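Local coordinates for protein DR hemagglutinin structural subunit (Escherichia coli, PDB 2JKN) that mediates adherence of uropathogenic Escherichia coli to the upper urinary tract, binds the Dr blood group antigen and agglutinates human erythrocytes even in the presence of D-mannose, at residues 54-59 with 116-121; 68-73 with 140-145; 94-99 with 123-128. One frame throughout, in Å; residues are numbered along the deposited sequence. Where two conformers were deposited one is given.

Contact 1 of 3, residues 54-59 with 116-121; sequences VTVQAL and GSWGGI. With SO4 (sulfate ion), chain H.
Val56 and Gly120 form the hydrogen-bonded pair of an almost exactly antiparallel ladder (172° between the short axes), with Val56 N on Gly120 O at 2.9 Å and Gly120 N on Val56 O at 2.8 Å. Before Gly119 the second segment is not yet strand, but Ala58 N already reaches Trp118 O at 2.9 Å. The indole of Trp118, with CG swung opposite its own backbone N (chi1 -175°), runs forward along its own strand, so that one face lies against Gly120 N, where no side chain intervenes. The Val56 side chain crosses that of Trp118 at about a right angle, its CB 3.6 Å from Trp118 CZ3 and CG1 resting near CE3 as well. Asp99 OD1 accepts from the pyrrole NE1, and Trp103 meets Trp118 edge-to-face. On the face of Thr55 and Ile121 the two side chains run side by side in the same direction, methyl to methyl, Thr55 CG2 to Ile121 CD1 at 3.5 Å. Ser117, the centre of an inverse gamma turn, grips a sulfate, probably from the crystallisation liquor: its N reaches sulfate O2 at 2.8 Å and its OG donates to O4 at 2.9 Å. Cys61 N is a second partner of this hydroxyl. Gln57, Ala58 and Leu59 also pair antiparallel with a strand of the second subunit. The contact is thus an antiparallel ladder within a sheet that continues across a subunit interface, and Ile121 brings it to the chloramphenicol succinate pocket.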
ATOM      1  N   VAL A  54      17.834  -4.834  -3.748  1.00 15.46           N
ATOM      2  CA  VAL A  54      17.350  -4.389  -2.446  1.00 14.94           C
ATOM      3  C   VAL A  54      18.429  -3.481  -1.856  1.00 17.29           C
ATOM      4  O   VAL A  54      19.534  -3.928  -1.597  1.00 17.01           O
ATOM      5  CB  VAL A  54      17.093  -5.597  -1.507  1.00 18.73           C
ATOM      6  CG1 VAL A  54      16.701  -5.137  -0.080  1.00 18.13           C
ATOM      7  CG2 VAL A  54      16.051  -6.516  -2.102  1.00 19.46           C
ATOM      8  N   THR A  55      18.116  -2.214  -1.633  1.00 13.79           N
ATOM      9  CA  THR A  55      19.124  -1.328  -1.063  1.00 13.45           C
ATOM     10  C   THR A  55      19.204  -1.537   0.426  1.00 15.30           C
ATOM     11  O   THR A  55      18.197  -1.782   1.079  1.00 14.22           O
ATOM     12  CB  THR A  55      18.862   0.156  -1.390  1.00 18.29           C
ATOM     13  OG1 THR A  55      17.587   0.533  -0.842  1.00 18.11           O
ATOM     14  CG2 THR A  55      18.873   0.394  -2.928  1.00 17.02           C
ATOM     15  N   VAL A  56      20.418  -1.438   0.953  1.00 12.75           N
ATOM     16  CA  VAL A  56      20.658  -1.564   2.378  1.00 12.11           C
ATOM     17  C   VAL A  56      21.581  -0.420   2.769  1.00 15.39           C
ATOM     18  O   VAL A  56      22.653  -0.241   2.171  1.00 13.83           O
ATOM     19  CB  VAL A  56      21.340  -2.956   2.714  1.00 14.89           C
ATOM     20  CG1 VAL A  56      21.646  -3.071   4.230  1.00 14.91           C
ATOM     21  CG2 VAL A  56      20.480  -4.153   2.237  1.00 14.17           C
ATOM     22  N   GLN A  57      21.180   0.347   3.778  1.00 12.94           N
ATOM     23  CA  GLN A  57      22.017   1.420   4.309  1.00 13.65           C
ATOM     24  C   GLN A  57      22.015   1.330   5.846  1.00 17.86           C
ATOM     25  O   GLN A  57      21.004   1.612   6.487  1.00 17.61           O
ATOM     26  CB  GLN A  57      21.489   2.794   3.863  1.00 14.65           C
ATOM     27  CG  GLN A  57      21.703   3.093   2.334  1.00 17.87           C
ATOM     28  CD  GLN A  57      23.149   3.412   1.967  1.00 24.09           C
ATOM     29  OE1 GLN A  57      24.027   3.422   2.824  1.00 19.27           O
ATOM     30  NE2 GLN A  57      23.386   3.741   0.691  1.00 15.91           N
ATOM     31  N   ALA A  58      23.144   0.928   6.431  1.00 14.84           N
ATOM     32  CA  ALA A  58      23.242   0.832   7.895  1.00 14.03           C
ATOM     33  C   ALA A  58      23.887   2.081   8.477  1.00 18.01           C
ATOM     34  O   ALA A  58      24.727   2.725   7.831  1.00 16.90           O
ATOM     35  CB  ALA A  58      24.048  -0.437   8.310  1.00 14.94           C
ATOM     36  N   LEU A  59      23.465   2.439   9.686  1.00 16.39           N
ATOM     37  CA  LEU A  59      24.010   3.595  10.405  1.00 17.04           C
ATOM     38  C   LEU A  59      24.135   3.187  11.873  1.00 18.78           C
ATOM     39  O   LEU A  59      23.225   2.557  12.413  1.00 17.25           O
ATOM     40  CB  LEU A  59      23.038   4.801  10.329  1.00 17.56           C
ATOM     41  CG  LEU A  59      22.835   5.453   8.968  1.00 23.18           C
ATOM     42  CD1 LEU A  59      21.528   4.964   8.330  1.00 23.76           C
ATOM     43  CD2 LEU A  59      22.858   6.973   9.085  1.00 26.09           C
ATOM     44  N   GLY A 116      30.282  -3.548  11.168  1.00 16.49           N
ATOM     45  CA  GLY A 116      30.424  -2.312  10.401  1.00 16.18           C
ATOM     46  C   GLY A 116      29.091  -1.804   9.850  1.00 18.16           C
ATOM     47  O   GLY A 116      28.164  -2.576   9.604  1.00 17.97           O
ATOM     48  N   SER A 117      29.021  -0.496   9.640  1.00 15.26           N
ATOM     49  CA  SER A 117      27.841   0.141   9.089  1.00 14.43           C
ATOM     50  C   SER A 117      27.870   0.019   7.569  1.00 18.31           C
ATOM     51  O   SER A 117      28.113   0.989   6.852  1.00 17.66           O
ATOM     52  CB  SER A 117      27.815   1.610   9.496  1.00 17.11           C
ATOM     53  OG  SER A 117      27.769   1.725  10.906  1.00 19.35           O
ATOM     54  N   TRP A 118      27.595  -1.181   7.089  1.00 15.31           N
ATOM     55  CA  TRP A 118      27.607  -1.460   5.644  1.00 15.13           C
ATOM     56  C   TRP A 118      26.464  -0.783   4.878  1.00 18.22           C
ATOM     57  O   TRP A 118      25.328  -0.681   5.359  1.00 18.73           O
ATOM     58  CB  TRP A 118      27.561  -2.968   5.426  1.00 13.73           C
ATOM     59  CG  TRP A 118      27.676  -3.433   3.973  1.00 14.21           C
ATOM     60  CD1 TRP A 118      28.830  -3.540   3.233  1.00 16.24           C
ATOM     61  CD2 TRP A 118      26.613  -3.920   3.134  1.00 12.74           C
ATOM     62  NE1 TRP A 118      28.555  -4.078   2.003  1.00 15.14           N
ATOM     63  CE2 TRP A 118      27.207  -4.345   1.917  1.00 16.35           C
ATOM     64  CE3 TRP A 118      25.232  -4.067   3.303  1.00 13.70           C
ATOM     65  CZ2 TRP A 118      26.460  -4.897   0.861  1.00 15.51           C
ATOM     66  CZ3 TRP A 118      24.476  -4.623   2.242  1.00 15.35           C
ATOM     67  CH2 TRP A 118      25.102  -5.032   1.040  1.00 15.95           C
ATOM     68  N   GLY A 119      26.773  -0.353   3.667  1.00 13.97           N
ATOM     69  CA  GLY A 119      25.769   0.136   2.740  1.00 13.51           C
ATOM     70  C   GLY A 119      26.034  -0.649   1.459  1.00 15.50           C
ATOM     71  O   GLY A 119      27.187  -0.876   1.091  1.00 14.11           O
ATOM     72  N   GLY A 120      24.984  -1.110   0.793  1.00 13.32           N
ATOM     73  CA  GLY A 120      25.202  -1.826  -0.447  1.00 12.93           C
ATOM     74  C   GLY A 120      23.902  -2.268  -1.071  1.00 18.71           C
ATOM     75  O   GLY A 120      22.825  -1.856  -0.649  1.00 17.42           O
ATOM     76  N   ILE A 121      24.026  -3.075  -2.117  1.00 14.05           N
ATOM     77  CA  ILE A 121      22.874  -3.588  -2.844  1.00 14.51           C
ATOM     78  C   ILE A 121      22.857  -5.093  -2.638  1.00 19.40           C
ATOM     79  O   ILE A 121      23.879  -5.767  -2.849  1.00 18.44           O
ATOM     80  CB  ILE A 121      23.007  -3.321  -4.371  1.00 17.26           C
ATOM     81  CG1 ILE A 121      23.047  -1.813  -4.679  1.00 18.50           C
ATOM     82  CG2 ILE A 121      21.832  -4.006  -5.126  1.00 16.91           C
ATOM     83  CD1 ILE A 121      21.832  -1.068  -4.156  1.00 26.73           C
TER
HETATM   84  S   SO4 H1140      31.745   1.898  10.268  0.60 31.43           S
HETATM   85  O1  SO4 H1140      32.052   2.794   9.122  0.60 31.37           O
HETATM   86  O2  SO4 H1140      31.635   0.498   9.910  0.60 29.64           O
HETATM   87  O3  SO4 H1140      32.929   1.981  11.184  0.60 32.96           O
HETATM   88  O4  SO4 H1140      30.606   2.487  11.001  0.60 32.15           O

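Contact 2 of 3, residues 68-73 with 140-145; sequences LKADTD and LTLTGG
Leu142 lays its CD2 methyl against Ala70, 3.9 Å from Ala70 CA and 4.0 Å from Ala70 CB. Its CG sits on the backbone-N side, opposite the carbonyl carbon (chi1 -70°), and from there the CD2 branch reaches across to the neighbouring strand, where Leu68 CB lies a little farther off. Leu140 adds a looser touch, CD1 to Ala70 CB. This apolar face looks into the body of the domain: Phe75 and Phe80 also cover Ala70, Leu82 meets Leu140, and Val33 of the second subunit packs on Leu68. Lys69 and Thr143 occupy the other face and form the hydrogen-bonded pair of the ladder, Lys69 N to Thr143 O at 2.8 Å and Thr143 N to Lys69 O at 2.9 Å, both bonds nearly straight. Asp71 N extends the ladder with a longer bond to Thr141 O at 3.1 Å. A water beside the Lys69-Thr143 pair, on the Asp71 side, donates to Lys69 O at 3.0 Å and is hydrogen-bonded to Thr143 OG1 at 2.8 Å. That hydroxyl, set beside its own backbone N by chi1 of -59°, has a second partner in Thr18 OG1, which links the water site to strand 17-26. The Lys69 chain leads away from the opposite strand and curls at its last torsion, and NZ makes a weak bond to Ala70 O. With short axes at 146°, the pairing is a twisted antiparallel ladder, one face polar and the other apolar, of the kind that builds the immunoglobulin-like beta-sandwich of fimbrial subunits.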
ATOM      1  N   LEU A  68      19.643  -9.050   7.674  1.00 15.92           N
ATOM      2  CA  LEU A  68      18.311  -8.954   7.078  1.00 15.85           C
ATOM      3  C   LEU A  68      17.599 -10.231   7.441  1.00 19.03           C
ATOM      4  O   LEU A  68      18.138 -11.326   7.234  1.00 17.58           O
ATOM      5  CB  LEU A  68      18.387  -8.873   5.549  1.00 16.46           C
ATOM      6  CG  LEU A  68      19.136  -7.674   4.930  1.00 23.12           C
ATOM      7  CD1 LEU A  68      18.385  -6.410   5.118  1.00 23.80           C
ATOM      8  CD2 LEU A  68      20.522  -7.541   5.514  1.00 31.11           C
ATOM      9  N   LYS A  69      16.380 -10.108   7.963  1.00 15.53           N
ATOM     10  CA  LYS A  69      15.596 -11.286   8.292  1.00 14.86           C
ATOM     11  C   LYS A  69      14.402 -11.386   7.376  1.00 16.79           C
ATOM     12  O   LYS A  69      13.644 -10.422   7.216  1.00 15.34           O
ATOM     13  CB  LYS A  69      15.123 -11.273   9.745  1.00 17.93           C
ATOM     14  CG  LYS A  69      14.214 -12.483  10.059  1.00 22.64           C
ATOM     15  CD  LYS A  69      14.200 -12.834  11.524  1.00 35.05           C
ATOM     16  CE  LYS A  69      13.446 -14.142  11.740  1.00 41.55           C
ATOM     17  NZ  LYS A  69      12.105 -14.089  11.074  1.00 52.13           N
ATOM     18  N   ALA A  70      14.227 -12.556   6.782  1.00 14.22           N
ATOM     19  CA  ALA A  70      13.082 -12.805   5.897  1.00 15.57           C
ATOM     20  C   ALA A  70      11.833 -13.098   6.724  1.00 20.42           C
ATOM     21  O   ALA A  70      11.920 -13.731   7.783  1.00 19.95           O
ATOM     22  CB  ALA A  70      13.388 -13.986   4.956  1.00 16.19           C
ATOM     23  N   ASP A  71      10.669 -12.677   6.232  1.00 17.36           N
ATOM     24  CA  ASP A  71       9.408 -13.015   6.910  1.00 17.25           C
ATOM     25  C   ASP A  71       9.333 -14.546   7.051  1.00 19.65           C
ATOM     26  O   ASP A  71       9.899 -15.289   6.230  1.00 17.06           O
ATOM     27  CB  ASP A  71       8.209 -12.495   6.100  0.65 18.51           C
ATOM     28  CG  ASP A  71       7.718 -11.126   6.577  0.65 25.63           C
ATOM     29  OD1 ASP A  71       8.501 -10.369   7.206  0.65 23.86           O
ATOM     30  OD2 ASP A  71       6.544 -10.799   6.292  0.65 27.13           O
ATOM     31  N   THR A  72       8.614 -15.023   8.073  1.00 18.69           N
ATOM     32  CA  THR A  72       8.475 -16.470   8.303  1.00 18.49           C
ATOM     33  C   THR A  72       8.041 -17.236   7.076  1.00 23.01           C
ATOM     34  O   THR A  72       8.458 -18.371   6.864  1.00 22.56           O
ATOM     35  CB  THR A  72       7.472 -16.791   9.446  1.00 33.12           C
ATOM     36  OG1 THR A  72       7.800 -16.046  10.620  1.00 38.64           O
ATOM     37  CG2 THR A  72       7.511 -18.270   9.755  1.00 31.32           C
ATOM     38  N   ASP A  73       7.101 -16.667   6.332  1.00 20.10           N
ATOM     39  CA  ASP A  73       6.547 -17.343   5.154  1.00 19.62           C
ATOM     40  C   ASP A  73       7.487 -17.363   3.948  1.00 21.14           C
ATOM     41  O   ASP A  73       7.145 -17.930   2.904  1.00 20.17           O
ATOM     42  CB  ASP A  73       5.209 -16.679   4.769  1.00 22.48           C
ATOM     43  CG  ASP A  73       4.120 -16.887   5.833  1.00 35.50           C
ATOM     44  OD1 ASP A  73       4.195 -17.892   6.566  1.00 37.14           O
ATOM     45  OD2 ASP A  73       3.222 -16.032   5.959  1.00 36.91           O
ATOM     46  N   LEU A 140       8.710 -11.198  -1.388  1.00 12.22           N
ATOM     47  CA  LEU A 140       9.768 -11.525  -0.435  1.00 12.23           C
ATOM     48  C   LEU A 140       9.945 -10.299   0.459  1.00 16.39           C
ATOM     49  O   LEU A 140      10.162  -9.192  -0.027  1.00 15.62           O
ATOM     50  CB  LEU A 140      11.085 -11.874  -1.141  1.00 11.73           C
ATOM     51  CG  LEU A 140      12.333 -11.948  -0.229  1.00 14.76           C
ATOM     52  CD1 LEU A 140      12.182 -13.088   0.823  1.00 14.14           C
ATOM     53  CD2 LEU A 140      13.612 -12.165  -1.096  1.00 15.40           C
ATOM     54  N   THR A 141       9.785 -10.488   1.761  1.00 13.29           N
ATOM     55  CA  THR A 141       9.894  -9.372   2.721  1.00 13.22           C
ATOM     56  C   THR A 141      11.133  -9.505   3.578  1.00 14.67           C
ATOM     57  O   THR A 141      11.372 -10.543   4.151  1.00 14.14           O
ATOM     58  CB  THR A 141       8.626  -9.269   3.565  1.00 14.65           C
ATOM     59  OG1 THR A 141       7.485  -9.145   2.681  1.00 16.94           O
ATOM     60  CG2 THR A 141       8.696  -8.064   4.497  1.00 15.72           C
ATOM     61  N   LEU A 142      11.959  -8.467   3.591  1.00 13.07           N
ATOM     62  CA  LEU A 142      13.213  -8.485   4.339  1.00 13.55           C
ATOM     63  C   LEU A 142      13.258  -7.316   5.323  1.00 17.46           C
ATOM     64  O   LEU A 142      13.091  -6.158   4.917  1.00 17.22           O
ATOM     65  CB  LEU A 142      14.384  -8.371   3.364  1.00 14.00           C
ATOM     66  CG  LEU A 142      14.641  -9.602   2.472  1.00 17.89           C
ATOM     67  CD1 LEU A 142      15.650  -9.276   1.358  1.00 16.64           C
ATOM     68  CD2 LEU A 142      15.136 -10.781   3.324  1.00 16.75           C
ATOM     69  N   THR A 143      13.523  -7.619   6.600  1.00 12.92           N
ATOM     70  CA  THR A 143      13.587  -6.587   7.661  1.00 13.26           C
ATOM     71  C   THR A 143      15.031  -6.395   8.126  1.00 15.36           C
ATOM     72  O   THR A 143      15.742  -7.369   8.374  1.00 13.94           O
ATOM     73  CB  THR A 143      12.681  -6.992   8.866  1.00 19.17           C
ATOM     74  OG1 THR A 143      11.333  -7.149   8.409  1.00 20.06           O
ATOM     75  CG2 THR A 143      12.739  -5.935   9.964  1.00 18.33           C
ATOM     76  N   GLY A 144      15.443  -5.145   8.279  1.00 13.16           N
ATOM     77  CA  GLY A 144      16.809  -4.832   8.704  1.00 12.00           C
ATOM     78  C   GLY A 144      17.007  -4.972  10.216  1.00 15.45           C
ATOM     79  O   GLY A 144      16.101  -4.708  11.007  1.00 13.14           O
ATOM     80  N   GLY A 145      18.228  -5.306  10.610  1.00 13.18           N
ATOM     81  CA  GLY A 145      18.550  -5.425  12.017  1.00 13.20           C
ATOM     82  C   GLY A 145      19.988  -5.861  12.133  1.00 17.80           C
ATOM     83  O   GLY A 145      20.804  -5.605  11.241  1.00 15.80           O
TER
HETATM   84  O   HOH W   1      10.793  -9.734   7.535  1.00 24.40           O

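Contact 3 of 3, residues 94-99 with 123-128; sequences NIRPTD and GIYVDG. With CL8 (chloramphenicol succinate), chain I.
One wall of the chloramphenicol succinate pocket is built on this antiparallel strand pair, in which Arg96 and Tyr125 stack above the backbone ladder. The guanidinium of Arg96 lies nearly flat on the ring of Tyr125, planes 16° apart, with Arg96 CZ 4.2 Å from the centroid of the Tyr125 ring in a cation-pi contact. Arg96 NH2 makes the closest approach, 3.5 Å from Tyr125 CZ, offset toward the rim. The arginine chain is extended until it bends at chi3 (74°), which folds its flat end over the ring. The opposite face of the tyrosine receives the ligand: chlorine CL1 lies 3.7 Å from Tyr125 CE1, so the ring is held between cation and chlorine. CL1 also comes within 3.3 Å of Ile124 O, while CL2 lies 3.7 Å from Gly123 CA; the bare glycine makes way for the hydroxyl of Tyr125. Beneath the stack, four backbone bonds join Asn94 to Tyr125 and Arg96 to Gly123, the shortest from Gly123 N to Arg96 O at 2.7 Å. Ile95 and Ile124 point together to the other side, CG1 of the former 3.6 Å from CD1 of the latter, toward Phe110 and Val54. Near the strand ends a water bridges Asn94 ND2, at 2.8 Å, and Val126 O. A twisted antiparallel ladder thus turns its Ile95-Ile124 face to the domain interior and on the other face carries Tyr125, backed by Arg96, as a wall of the drug-binding pocket.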
ATOM      1  N   ASN A  94      18.108 -16.923  -4.593  1.00 15.21           N
ATOM      2  CA  ASN A  94      19.383 -16.725  -3.917  1.00 14.83           C
ATOM      3  C   ASN A  94      19.469 -15.224  -3.624  1.00 17.60           C
ATOM      4  O   ASN A  94      18.974 -14.395  -4.402  1.00 14.91           O
ATOM      5  CB  ASN A  94      20.546 -17.131  -4.818  1.00 17.02           C
ATOM      6  CG  ASN A  94      20.819 -18.606  -4.770  1.00 37.32           C
ATOM      7  OD1 ASN A  94      20.850 -19.210  -3.695  1.00 33.86           O
ATOM      8  ND2 ASN A  94      20.947 -19.215  -5.936  1.00 28.77           N
ATOM      9  N   ILE A  95      20.043 -14.891  -2.477  1.00 16.48           N
ATOM     10  CA  ILE A  95      20.212 -13.512  -2.032  1.00 17.52           C
ATOM     11  C   ILE A  95      21.716 -13.300  -1.933  1.00 20.29           C
ATOM     12  O   ILE A  95      22.411 -14.119  -1.350  1.00 18.91           O
ATOM     13  CB  ILE A  95      19.525 -13.308  -0.670  1.00 22.14           C
ATOM     14  CG1 ILE A  95      18.017 -13.595  -0.794  1.00 23.64           C
ATOM     15  CG2 ILE A  95      19.802 -11.915  -0.136  1.00 24.35           C
ATOM     16  CD1 ILE A  95      17.265 -13.510   0.528  1.00 34.10           C
ATOM     17  N   ARG A  96      22.224 -12.274  -2.604  1.00 17.73           N
ATOM     18  CA  ARG A  96      23.676 -12.064  -2.707  1.00 18.24           C
ATOM     19  C   ARG A  96      24.001 -10.572  -2.845  1.00 20.30           C
ATOM     20  O   ARG A  96      23.425  -9.896  -3.689  1.00 18.86           O
ATOM     21  CB  ARG A  96      24.199 -12.807  -3.963  1.00 20.57           C
ATOM     22  CG  ARG A  96      25.700 -12.622  -4.224  1.00 39.13           C
ATOM     23  CD  ARG A  96      26.213 -13.546  -5.329  1.00 52.07           C
ATOM     24  NE  ARG A  96      25.793 -13.110  -6.660  1.00 66.73           N
ATOM     25  CZ  ARG A  96      24.868 -13.729  -7.391  1.00 83.04           C
ATOM     26  NH1 ARG A  96      24.259 -14.811  -6.917  1.00 70.22           N
ATOM     27  NH2 ARG A  96      24.551 -13.271  -8.599  1.00 69.49           N
ATOM     28  N   PRO A  97      24.959 -10.076  -2.054  1.00 17.93           N
ATOM     29  CA  PRO A  97      25.383  -8.684  -2.185  1.00 16.81           C
ATOM     30  C   PRO A  97      26.123  -8.535  -3.513  1.00 18.84           C
ATOM     31  O   PRO A  97      26.799  -9.472  -3.965  1.00 17.43           O
ATOM     32  CB  PRO A  97      26.356  -8.503  -1.007  1.00 19.05           C
ATOM     33  CG  PRO A  97      26.915  -9.866  -0.786  1.00 24.07           C
ATOM     34  CD  PRO A  97      25.718 -10.770  -0.994  1.00 20.00           C
ATOM     35  N   THR A  98      25.957  -7.389  -4.164  1.00 15.68           N
ATOM     36  CA  THR A  98      26.601  -7.151  -5.461  1.00 15.92           C
ATOM     37  C   THR A  98      28.102  -6.963  -5.302  1.00 19.97           C
ATOM     38  O   THR A  98      28.846  -7.055  -6.274  1.00 21.58           O
ATOM     39  CB  THR A  98      25.968  -5.950  -6.223  1.00 18.21           C
ATOM     40  OG1 THR A  98      26.120  -4.760  -5.449  1.00 17.13           O
ATOM     41  CG2 THR A  98      24.482  -6.182  -6.487  1.00 15.76           C
ATOM     42  N   ASP A  99      28.545  -6.617  -4.096  1.00 15.92           N
ATOM     43  CA  ASP A  99      29.970  -6.402  -3.875  1.00 15.84           C
ATOM     44  C   ASP A  99      30.635  -7.719  -3.468  1.00 21.21           C
ATOM     45  O   ASP A  99      30.026  -8.788  -3.595  1.00 19.73           O
ATOM     46  CB  ASP A  99      30.241  -5.251  -2.876  1.00 16.32           C
ATOM     47  CG  ASP A  99      29.766  -5.557  -1.462  1.00 17.24           C
ATOM     48  OD1 ASP A  99      29.844  -4.643  -0.612  1.00 17.11           O
ATOM     49  OD2 ASP A  99      29.357  -6.693  -1.171  1.00 17.72           O
ATOM     50  N   GLY A 123      21.235  -8.374  -4.197  1.00 14.63           N
ATOM     51  CA  GLY A 123      20.465  -8.825  -5.347  1.00 13.95           C
ATOM     52  C   GLY A 123      19.605 -10.066  -5.019  1.00 15.77           C
ATOM     53  O   GLY A 123      20.003 -10.935  -4.242  1.00 14.20           O
ATOM     54  N   ILE A 124      18.423 -10.125  -5.607  1.00 13.29           N
ATOM     55  CA  ILE A 124      17.541 -11.296  -5.466  1.00 13.66           C
ATOM     56  C   ILE A 124      17.519 -11.985  -6.832  1.00 16.57           C
ATOM     57  O   ILE A 124      17.227 -11.341  -7.845  1.00 15.49           O
ATOM     58  CB  ILE A 124      16.124 -10.907  -5.032  1.00 17.20           C
ATOM     59  CG1 ILE A 124      16.159  -9.998  -3.782  1.00 17.96           C
ATOM     60  CG2 ILE A 124      15.289 -12.174  -4.792  1.00 17.70           C
ATOM     61  CD1 ILE A 124      16.792 -10.652  -2.548  1.00 18.03           C
ATOM     62  N   TYR A 125      17.909 -13.265  -6.862  1.00 13.59           N
ATOM     63  CA  TYR A 125      18.034 -14.019  -8.119  1.00 13.30           C
ATOM     64  C   TYR A 125      17.256 -15.357  -8.077  1.00 18.57           C
ATOM     65  O   TYR A 125      17.233 -16.047  -7.065  1.00 17.37           O
ATOM     66  CB  TYR A 125      19.515 -14.320  -8.408  1.00 14.15           C
ATOM     67  CG  TYR A 125      20.423 -13.093  -8.433  1.00 16.03           C
ATOM     68  CD1 TYR A 125      20.696 -12.429  -9.615  1.00 18.02           C
ATOM     69  CD2 TYR A 125      21.014 -12.612  -7.252  1.00 16.80           C
ATOM     70  CE1 TYR A 125      21.510 -11.292  -9.630  1.00 18.37           C
ATOM     71  CE2 TYR A 125      21.818 -11.483  -7.255  1.00 17.13           C
ATOM     72  CZ  TYR A 125      22.047 -10.817  -8.441  1.00 20.10           C
ATOM     73  OH  TYR A 125      22.871  -9.711  -8.448  1.00 20.49           O
ATOM     74  N   VAL A 126      16.679 -15.743  -9.205  1.00 15.93           N
ATOM     75  CA  VAL A 126      15.995 -17.030  -9.289  1.00 15.59           C
ATOM     76  C   VAL A 126      17.024 -18.152  -9.001  1.00 18.97           C
ATOM     77  O   VAL A 126      18.128 -18.141  -9.541  1.00 18.22           O
ATOM     78  CB  VAL A 126      15.318 -17.210 -10.682  1.00 18.46           C
ATOM     79  CG1 VAL A 126      14.774 -18.641 -10.836  1.00 18.30           C
ATOM     80  CG2 VAL A 126      14.191 -16.181 -10.858  1.00 18.07           C
ATOM     81  N   ASP A 127      16.671 -19.075  -8.106  1.00 16.05           N
ATOM     82  CA  ASP A 127      17.572 -20.178  -7.735  1.00 16.34           C
ATOM     83  C   ASP A 127      17.082 -21.470  -8.381  1.00 20.57           C
ATOM     84  O   ASP A 127      16.175 -22.135  -7.851  1.00 18.60           O
ATOM     85  CB  ASP A 127      17.605 -20.341  -6.211  1.00 17.26           C
ATOM     86  CG  ASP A 127      18.496 -21.516  -5.747  1.00 26.70           C
ATOM     87  OD1 ASP A 127      19.417 -21.921  -6.492  1.00 23.76           O
ATOM     88  OD2 ASP A 127      18.276 -22.005  -4.617  1.00 31.25           O
ATOM     89  N   GLY A 128      17.660 -21.804  -9.534  1.00 18.35           N
ATOM     90  CA  GLY A 128      17.257 -22.990 -10.297  1.00 18.49           C
ATOM     91  C   GLY A 128      16.110 -22.596 -11.237  1.00 20.48           C
ATOM     92  O   GLY A 128      15.236 -21.813 -10.855  1.00 17.75           O
TER
HETATM   93  C1  CL8 I1141      20.207  -7.539  -9.417  1.00 30.82           C
HETATM   94 CL1  CL8 I1141      18.988  -8.703  -8.796  1.00 29.91          CL
HETATM   95 CL2  CL8 I1141      20.825  -6.445  -8.154  1.00 31.34          CL
HETATM   96  C2  CL8 I1141      19.475  -6.723 -10.536  1.00 33.84           C
HETATM   97  O2  CL8 I1141      18.280  -6.435 -10.408  1.00 32.03           O
HETATM   98  N2  CL8 I1141      20.214  -6.437 -11.513  1.00 38.82           N
HETATM   99  C3  CL8 I1141      19.992  -5.722 -12.792  1.00 44.55           C
HETATM  100  C4  CL8 I1141      19.657  -6.707 -13.927  1.00 48.88           C
HETATM  101  C5  CL8 I1141      20.737  -4.434 -12.911  1.00 44.59           C
HETATM  102  O5  CL8 I1141      21.978  -4.954 -13.428  1.00 48.09           O
HETATM  103  C6  CL8 I1141      20.796  -3.485 -11.860  1.00 41.63           C
HETATM  104  C7  CL8 I1141      19.660  -2.846 -11.404  1.00 40.18           C
HETATM  105  C8  CL8 I1141      19.764  -1.952 -10.306  1.00 40.84           C
HETATM  106  C9  CL8 I1141      21.035  -1.815  -9.727  1.00 41.30           C
HETATM  107  N9  CL8 I1141      21.172  -0.871  -8.569  1.00 42.55           N
HETATM  108  O9A CL8 I1141      22.303  -0.774  -8.099  1.00 44.74           O
HETATM  109  O9B CL8 I1141      20.206  -0.276  -8.185  1.00 41.52           O
HETATM  110  C10 CL8 I1141      22.136  -2.485 -10.152  1.00 41.31           C
HETATM  111  C11 CL8 I1141      22.030  -3.340 -11.231  1.00 41.35           C
HETATM  112  O4  CL8 I1141      18.260  -7.029 -14.115  0.33 47.55           O
HETATM  113  O15 CL8 I1141      15.778  -5.067 -11.264  0.33 46.88           O
HETATM  114  C15 CL8 I1141      14.828  -5.676 -11.696  0.33 46.31           C
HETATM  115  O16 CL8 I1141      13.594  -5.161 -11.584  0.33 45.61           O
HETATM  116  C14 CL8 I1141      15.028  -7.007 -12.374  0.33 46.24           C
HETATM  117  C13 CL8 I1141      16.515  -7.381 -12.350  0.33 46.43           C
HETATM  118  C12 CL8 I1141      17.301  -6.457 -13.240  0.33 46.68           C
HETATM  119  O12 CL8 I1141      17.125  -5.266 -13.181  0.33 47.12           O
HETATM  120  O   HOH W   2      20.752 -17.788  -8.298  1.00 24.35           O
HETATM  121  O   HOH W   3      24.497  -9.603  -6.497  1.00 28.44           O

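Along the chain, segment 54-59 comes first and waits for 116-121, closing contact 1. Segment 68-73 starts within that span but finds 140-145 only later, so contacts 1 and 2 cross. Contact 3, from 94-99 to 123-128, also crosses contact 1 and falls wholly within the span of contact 2. Contacts 1 and 3 share strand 119-126, which sits between strands 50-59 and 90-97; Asp99 with Trp118 and Thr98 with Ile121 tie them further. Contact 2 lies across the core: Leu140 and Leu142 pack on Ile124, Leu140 also on Ile95, and Leu68 on Val56, joining strands 65-70 and 136-147 to strands 50-59, 90-97 and 119-126.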